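Local coordinates for ribose-phosphate pyrophosphokinase (Thermus thermophilus, PDB 7PN0), which probably catalyses transfer of pyrophosphate from ATP to ribose 5-phosphate, giving phosphoribosyl pyrophosphate (PRPP), the activated sugar for nucleotide synthesis, at residues V52-S57 with M71-A76; N162-A167 with P186-D191. All blocks are in the same frame, centred on the assembly; numbering follows the deposited sequence.

Contact 1 (V52-S57 with M71-A76); sequences VFIVQS and MMVDAA
I54 meets M72, V73 and A76 in a buried strand-on-helix contact held by apolar side chains, where strand 51-55 of the five-stranded parallel sheet packs against helix 62-78. The two short segments run nearly antiparallel, at 165°, with their axes 9.6 Å apart at closest. I54 carries most of it with two branches. I54 CG2 lies 4.0 Å from CE of M72 and also touches SD, the side chains crossing obliquely; a bend at chi3 (72°) sets that methyl against the isoleucine branch. The other branch of I54 ends in CD1, which rests on the helix backbone, 3.8 Å from O of M72, and packs 3.9 Å from CG2 of V73. One helical turn after M72, A76 brings its small CB to 4.1 Å from CG2 of V52, so the later part of the helix meets the earlier part of the strand, as their antiparallel run requires. Y43, on strand 39-43, packs against I54 and A76, and its hydroxyl is hydrogen-bonded to O of M72. On another side of the helix, D74 OD2 is hydrogen-bonded to S105 OG of a second subunit. Strand, helix and the following strand 83-88 make a beta-alpha-beta unit of the N-terminal, phosphoribosyltransferase-like domain.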
ATOM      1  N   VAL A  52     -14.809 -11.455  13.956  1.00 13.27           N
ATOM      2  CA  VAL A  52     -13.963 -12.464  14.603  1.00 13.72           C
ATOM      3  C   VAL A  52     -12.918 -11.778  15.466  1.00 13.34           C
ATOM      4  O   VAL A  52     -12.298 -10.773  15.061  1.00 15.20           O
ATOM      5  CB  VAL A  52     -13.422 -13.562  13.663  1.00 15.87           C
ATOM      6  CG1 VAL A  52     -14.072 -13.712  12.335  1.00 18.02           C
ATOM      7  CG2 VAL A  52     -11.955 -13.907  13.782  1.00 15.59           C
ATOM      8  N   PHE A  53     -12.776 -12.305  16.667  1.00 14.00           N
ATOM      9  CA  PHE A  53     -11.898 -11.806  17.740  1.00 13.24           C
ATOM     10  C   PHE A  53     -10.965 -12.952  18.115  1.00 14.12           C
ATOM     11  O   PHE A  53     -11.399 -14.083  18.512  1.00 14.83           O
ATOM     12  CB  PHE A  53     -12.734 -11.352  18.948  1.00 13.66           C
ATOM     13  CG  PHE A  53     -13.573 -10.141  18.666  1.00 12.27           C
ATOM     14  CD1 PHE A  53     -14.770 -10.239  17.982  1.00 13.30           C
ATOM     15  CD2 PHE A  53     -13.094  -8.870  18.964  1.00 13.50           C
ATOM     16  CE1 PHE A  53     -15.507  -9.113  17.652  1.00 12.56           C
ATOM     17  CE2 PHE A  53     -13.844  -7.743  18.646  1.00 13.56           C
ATOM     18  CZ  PHE A  53     -15.052  -7.874  18.001  1.00 12.72           C
ATOM     19  N   ILE A  54      -9.676 -12.699  18.040  1.00 13.38           N
ATOM     20  CA  ILE A  54      -8.704 -13.801  18.269  1.00 12.29           C
ATOM     21  C   ILE A  54      -7.889 -13.378  19.460  1.00 12.66           C
ATOM     22  O   ILE A  54      -7.254 -12.322  19.374  1.00 11.45           O
ATOM     23  CB  ILE A  54      -7.833 -14.092  17.052  1.00 11.74           C
ATOM     24  CG1 ILE A  54      -8.651 -14.531  15.851  1.00 13.74           C
ATOM     25  CG2 ILE A  54      -6.703 -15.052  17.366  1.00 12.49           C
ATOM     26  CD1 ILE A  54      -7.970 -14.132  14.571  1.00 14.07           C
ATOM     27  N   VAL A  55      -7.910 -14.181  20.517  1.00 12.44           N
ATOM     28  CA  VAL A  55      -7.179 -13.866  21.779  1.00 12.95           C
ATOM     29  C   VAL A  55      -5.773 -14.490  21.766  1.00 12.83           C
ATOM     30  O   VAL A  55      -5.599 -15.732  21.706  1.00 11.67           O
ATOM     31  CB  VAL A  55      -7.991 -14.328  23.002  1.00 14.01           C
ATOM     32  CG1 VAL A  55      -7.364 -13.913  24.302  1.00 15.08           C
ATOM     33  CG2 VAL A  55      -9.421 -13.813  22.943  1.00 14.08           C
ATOM     34  N   GLN A  56      -4.768 -13.669  22.008  1.00 12.60           N
ATOM     35  CA  GLN A  56      -3.372 -14.167  22.186  1.00 12.25           C
ATOM     36  C   GLN A  56      -2.577 -13.161  22.995  1.00 12.72           C
ATOM     37  O   GLN A  56      -2.546 -11.985  22.604  1.00 11.87           O
ATOM     38  CB  GLN A  56      -2.704 -14.398  20.835  1.00 12.55           C
ATOM     39  CG  GLN A  56      -1.369 -15.108  20.971  1.00 12.72           C
ATOM     40  CD  GLN A  56      -1.547 -16.603  20.964  1.00 13.01           C
ATOM     41  OE1 GLN A  56      -2.225 -17.187  21.817  1.00 14.78           O
ATOM     42  NE2 GLN A  56      -0.971 -17.235  19.965  1.00 12.90           N
ATOM     43  N   SER A  57      -1.957 -13.609  24.099  1.00 12.93           N
ATOM     44  CA  SER A  57      -1.002 -12.792  24.885  1.00 13.22           C
ATOM     45  C   SER A  57       0.418 -13.190  24.497  1.00 13.87           C
ATOM     46  O   SER A  57       0.651 -14.356  24.098  1.00 13.86           O
ATOM     47  CB  SER A  57      -1.245 -12.891  26.371  1.00 13.35           C
ATOM     48  OG  SER A  57      -2.378 -12.134  26.711  1.00 15.52           O
ATOM     49  N   MET A  71      -0.810 -16.057  11.840  1.00 12.54           N
ATOM     50  CA  MET A  71      -1.416 -17.122  10.997  1.00 11.66           C
ATOM     51  C   MET A  71      -2.943 -17.230  11.236  1.00 11.64           C
ATOM     52  O   MET A  71      -3.681 -17.387  10.268  1.00 11.27           O
ATOM     53  CB  MET A  71      -0.744 -18.455  11.312  1.00 12.35           C
ATOM     54  CG  MET A  71       0.614 -18.529  10.821  1.00 13.95           C
ATOM     55  SD  MET A  71       1.396 -20.077  11.291  1.00 14.17           S
ATOM     56  CE  MET A  71       0.483 -21.218  10.269  1.00 15.14           C
ATOM     57  N   MET A  72      -3.437 -17.070  12.470  1.00 11.41           N
ATOM     58  CA  MET A  72      -4.908 -17.126  12.735  1.00 11.84           C
ATOM     59  C   MET A  72      -5.608 -15.904  12.141  1.00 11.63           C
ATOM     60  O   MET A  72      -6.689 -16.044  11.590  1.00 12.67           O
ATOM     61  CB  MET A  72      -5.173 -17.235  14.232  1.00 11.63           C
ATOM     62  CG  MET A  72      -4.816 -18.584  14.764  1.00 12.65           C
ATOM     63  SD  MET A  72      -5.253 -18.775  16.501  1.00 13.44           S
ATOM     64  CE  MET A  72      -7.021 -18.875  16.332  1.00 12.87           C
ATOM     65  N   VAL A  73      -4.971 -14.732  12.179  1.00 11.98           N
ATOM     66  CA  VAL A  73      -5.525 -13.505  11.560  1.00 12.37           C
ATOM     67  C   VAL A  73      -5.562 -13.695  10.048  1.00 12.19           C
ATOM     68  O   VAL A  73      -6.666 -13.469   9.394  1.00 11.40           O
ATOM     69  CB  VAL A  73      -4.672 -12.294  11.967  1.00 12.42           C
ATOM     70  CG1 VAL A  73      -4.910 -11.145  11.017  1.00 13.44           C
ATOM     71  CG2 VAL A  73      -4.946 -11.923  13.405  1.00 12.75           C
ATOM     72  N   ASP A  74      -4.442 -14.140   9.495  1.00 12.36           N
ATOM     73  CA  ASP A  74      -4.329 -14.442   8.041  1.00 12.69           C
ATOM     74  C   ASP A  74      -5.423 -15.422   7.562  1.00 13.12           C
ATOM     75  O   ASP A  74      -6.105 -15.169   6.530  1.00 11.48           O
ATOM     76  CB  ASP A  74      -2.932 -14.927   7.711  1.00 15.16           C
ATOM     77  CG  ASP A  74      -2.791 -15.227   6.243  1.00 17.32           C
ATOM     78  OD1 ASP A  74      -2.939 -14.266   5.404  1.00 16.31           O
ATOM     79  OD2 ASP A  74      -2.580 -16.400   5.953  1.00 21.71           O
ATOM     80  N   ALA A  75      -5.529 -16.548   8.254  1.00 13.35           N
ATOM     81  CA  ALA A  75      -6.441 -17.659   7.924  1.00 12.84           C
ATOM     82  C   ALA A  75      -7.880 -17.151   8.061  1.00 12.62           C
ATOM     83  O   ALA A  75      -8.716 -17.502   7.201  1.00 12.95           O
ATOM     84  CB  ALA A  75      -6.141 -18.823   8.826  1.00 12.08           C
ATOM     85  N   ALA A  76      -8.169 -16.300   9.056  1.00 12.54           N
ATOM     86  CA  ALA A  76      -9.523 -15.736   9.264  1.00 12.16           C
ATOM     87  C   ALA A  76      -9.878 -14.875   8.067  1.00 12.78           C
ATOM     88  O   ALA A  76     -11.034 -15.034   7.571  1.00 12.86           O
ATOM     89  CB  ALA A  76      -9.643 -14.948  10.546  1.00 13.02           C
TER

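Contact 2 (N162-A167 with P186-D191); sequences NAVVVA and PLAFID
P186 opens the pairing with V164 and V165. P186 CG, in the ring, packs 3.9 Å from CG2 of V164, and the proline O accepts a hydrogen bond from V165 N, which lies in the carbonyl plane. L187 pairs with V165 without a backbone hydrogen bond to it; instead its CA makes a CA-H...O contact with V165 O, while L187 CD1 reaches CG1 of V165 at 4.0 Å. The leucine shares the face of V165, as its bridge partner, and both pack on A176 of helix 173-183. A188 grips the neighbouring strand with both backbone groups: A188 N gives a 2.7 Å bond to V165 O, almost in line with that carbonyl, and A188 O accepts from A167 N at 3.0 Å, the donor tilted 23° from the plane. A188 CB turns to the other face and touches CG2 of V164 at 3.9 Å. F189 lies back on the leucine's face, one side of its ring over A167 O, with F189 CD2 3.4 Å from that oxygen; the ring also meets F189 of another subunit edge-to-face. I190 N then bonds to the same A167 O, and I190 CG2 packs closely, 3.5 Å, on CG1 of V166, on the face that helix 225-236 covers. Parallel strands in adjacent positions, joined through helix 173-183, make this a classic beta-alpha-beta crossover within the seven-stranded mixed sheet, consistent with the second phosphoribosyltransferase-like domain of PRPP synthetases.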
ATOM      1  N   ASN A 162      -4.772   4.050  56.798  1.00 35.22           N
ATOM      2  CA  ASN A 162      -3.327   4.087  57.149  1.00 35.52           C
ATOM      3  C   ASN A 162      -2.466   3.700  55.938  1.00 33.00           C
ATOM      4  O   ASN A 162      -1.336   3.177  56.144  1.00 33.67           O
ATOM      5  CB  ASN A 162      -3.072   3.171  58.352  1.00 37.78           C
ATOM      6  CG  ASN A 162      -1.647   3.207  58.861  1.00 38.25           C
ATOM      7  OD1 ASN A 162      -1.112   2.178  59.282  1.00 42.52           O
ATOM      8  ND2 ASN A 162      -1.019   4.372  58.808  1.00 36.91           N
ATOM      9  N   ALA A 163      -2.950   3.979  54.723  1.00 30.71           N
ATOM     10  CA  ALA A 163      -2.303   3.550  53.460  1.00 28.42           C
ATOM     11  C   ALA A 163      -1.665   4.755  52.762  1.00 26.45           C
ATOM     12  O   ALA A 163      -2.157   5.903  52.930  1.00 23.77           O
ATOM     13  CB  ALA A 163      -3.316   2.876  52.575  1.00 30.04           C
ATOM     14  N   VAL A 164      -0.619   4.490  51.981  1.00 25.44           N
ATOM     15  CA  VAL A 164       0.005   5.502  51.087  1.00 24.32           C
ATOM     16  C   VAL A 164       0.414   4.798  49.787  1.00 21.71           C
ATOM     17  O   VAL A 164       0.895   3.673  49.834  1.00 21.45           O
ATOM     18  CB  VAL A 164       1.210   6.138  51.798  1.00 24.33           C
ATOM     19  CG1 VAL A 164       2.224   5.094  52.204  1.00 24.10           C
ATOM     20  CG2 VAL A 164       1.854   7.240  50.969  1.00 26.76           C
ATOM     21  N   VAL A 165       0.222   5.452  48.656  1.00 23.43           N
ATOM     22  CA  VAL A 165       0.717   4.939  47.357  1.00 23.77           C
ATOM     23  C   VAL A 165       2.155   5.456  47.157  1.00 23.66           C
ATOM     24  O   VAL A 165       2.396   6.671  47.291  1.00 22.61           O
ATOM     25  CB  VAL A 165      -0.246   5.329  46.215  1.00 26.03           C
ATOM     26  CG1 VAL A 165       0.237   4.818  44.868  1.00 26.42           C
ATOM     27  CG2 VAL A 165      -1.654   4.828  46.486  1.00 29.11           C
ATOM     28  N   VAL A 166       3.088   4.579  46.830  1.00 20.74           N
ATOM     29  CA  VAL A 166       4.511   4.956  46.680  1.00 22.98           C
ATOM     30  C   VAL A 166       4.916   4.688  45.235  1.00 23.42           C
ATOM     31  O   VAL A 166       4.730   3.543  44.780  1.00 23.64           O
ATOM     32  CB  VAL A 166       5.395   4.160  47.649  1.00 22.59           C
ATOM     33  CG1 VAL A 166       6.856   4.546  47.491  1.00 24.06           C
ATOM     34  CG2 VAL A 166       4.903   4.309  49.085  1.00 22.59           C
ATOM     35  N   ALA A 167       5.499   5.682  44.573  1.00 24.73           N
ATOM     36  CA  ALA A 167       6.252   5.460  43.316  1.00 24.50           C
ATOM     37  C   ALA A 167       7.721   5.246  43.654  1.00 25.78           C
ATOM     38  O   ALA A 167       8.314   6.090  44.318  1.00 28.39           O
ATOM     39  CB  ALA A 167       6.075   6.632  42.403  1.00 27.51           C
ATOM     40  N   PRO A 186      -2.617   9.619  50.119  1.00 26.99           N
ATOM     41  CA  PRO A 186      -1.442  10.414  49.822  1.00 29.82           C
ATOM     42  C   PRO A 186      -0.541   9.632  48.862  1.00 30.23           C
ATOM     43  O   PRO A 186      -0.635   8.421  48.812  1.00 27.77           O
ATOM     44  CB  PRO A 186      -0.758  10.612  51.190  1.00 31.20           C
ATOM     45  CG  PRO A 186      -1.241   9.442  52.035  1.00 29.93           C
ATOM     46  CD  PRO A 186      -2.628   9.117  51.506  1.00 29.45           C
ATOM     47  N   LEU A 187       0.299  10.358  48.133  1.00 29.28           N
ATOM     48  CA  LEU A 187       1.285   9.811  47.167  1.00 29.55           C
ATOM     49  C   LEU A 187       2.672  10.109  47.704  1.00 30.06           C
ATOM     50  O   LEU A 187       2.894  11.243  48.104  1.00 32.99           O
ATOM     51  CB  LEU A 187       1.051  10.442  45.795  1.00 30.58           C
ATOM     52  CG  LEU A 187       1.942   9.953  44.662  1.00 31.40           C
ATOM     53  CD1 LEU A 187       1.748   8.477  44.396  1.00 31.25           C
ATOM     54  CD2 LEU A 187       1.677  10.758  43.395  1.00 32.31           C
ATOM     55  N   ALA A 188       3.542   9.113  47.791  1.00 27.66           N
ATOM     56  CA  ALA A 188       4.933   9.305  48.241  1.00 28.97           C
ATOM     57  C   ALA A 188       5.850   8.864  47.112  1.00 28.54           C
ATOM     58  O   ALA A 188       5.378   8.136  46.228  1.00 28.91           O
ATOM     59  CB  ALA A 188       5.193   8.528  49.503  1.00 30.46           C
ATOM     60  N   PHE A 189       7.113   9.269  47.176  1.00 25.98           N
ATOM     61  CA  PHE A 189       8.167   8.853  46.228  1.00 25.67           C
ATOM     62  C   PHE A 189       9.344   8.331  47.040  1.00 26.99           C
ATOM     63  O   PHE A 189       9.785   9.023  47.993  1.00 30.83           O
ATOM     64  CB  PHE A 189       8.549  10.016  45.300  1.00 26.52           C
ATOM     65  CG  PHE A 189       9.542   9.608  44.244  1.00 27.08           C
ATOM     66  CD1 PHE A 189      10.899   9.591  44.499  1.00 26.07           C
ATOM     67  CD2 PHE A 189       9.100   9.153  43.017  1.00 28.70           C
ATOM     68  CE1 PHE A 189      11.797   9.132  43.543  1.00 27.58           C
ATOM     69  CE2 PHE A 189       9.999   8.713  42.056  1.00 29.90           C
ATOM     70  CZ  PHE A 189      11.345   8.685  42.328  1.00 27.54           C
ATOM     71  N   ILE A 190       9.919   7.208  46.635  1.00 29.76           N
ATOM     72  CA  ILE A 190      11.130   6.684  47.316  1.00 32.02           C
ATOM     73  C   ILE A 190      12.245   6.554  46.272  1.00 35.88           C
ATOM     74  O   ILE A 190      12.137   5.759  45.322  1.00 32.82           O
ATOM     75  CB  ILE A 190      10.806   5.418  48.142  1.00 32.95           C
ATOM     76  CG1 ILE A 190      11.964   5.042  49.079  1.00 33.92           C
ATOM     77  CG2 ILE A 190      10.379   4.243  47.259  1.00 33.61           C
ATOM     78  CD1 ILE A 190      11.580   4.060  50.212  1.00 31.40           C
ATOM     79  N   ASP A 191      13.221   7.455  46.365  1.00 41.00           N
ATOM     80  CA  ASP A 191      14.449   7.436  45.533  1.00 41.68           C
ATOM     81  C   ASP A 191      15.381   6.434  46.211  1.00 44.12           C
ATOM     82  O   ASP A 191      15.794   6.704  47.365  1.00 47.53           O
ATOM     83  CB  ASP A 191      15.028   8.850  45.384  1.00 48.18           C
ATOM     84  CG  ASP A 191      16.305   8.923  44.559  1.00 51.11           C
ATOM     85  OD1 ASP A 191      16.402   8.220  43.531  1.00 54.79           O
ATOM     86  OD2 ASP A 191      17.197   9.673  44.955  1.00 58.18           O
TER

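In the fold
Contacts 1 and 2 both belong to beta-alpha-beta units, but to different sheets on opposite sides of the chain's centre, with centres about 41 Å apart and no touch between them. Contact 1 joins a strand to the helix of its unit, so methyl and thioether groups do the work; contact 2 joins the two strands of its unit, and backbone hydrogen bonds lead, with side chains packing on both faces. Every touching residue of 52-57 and 71-76 is buried, whereas 162-167 with 186-191 is mostly buried but has P186 exposed. Each also lies close to a subunit interface, through helix 62-78 in contact 1 and through L187 and F189 in contact 2.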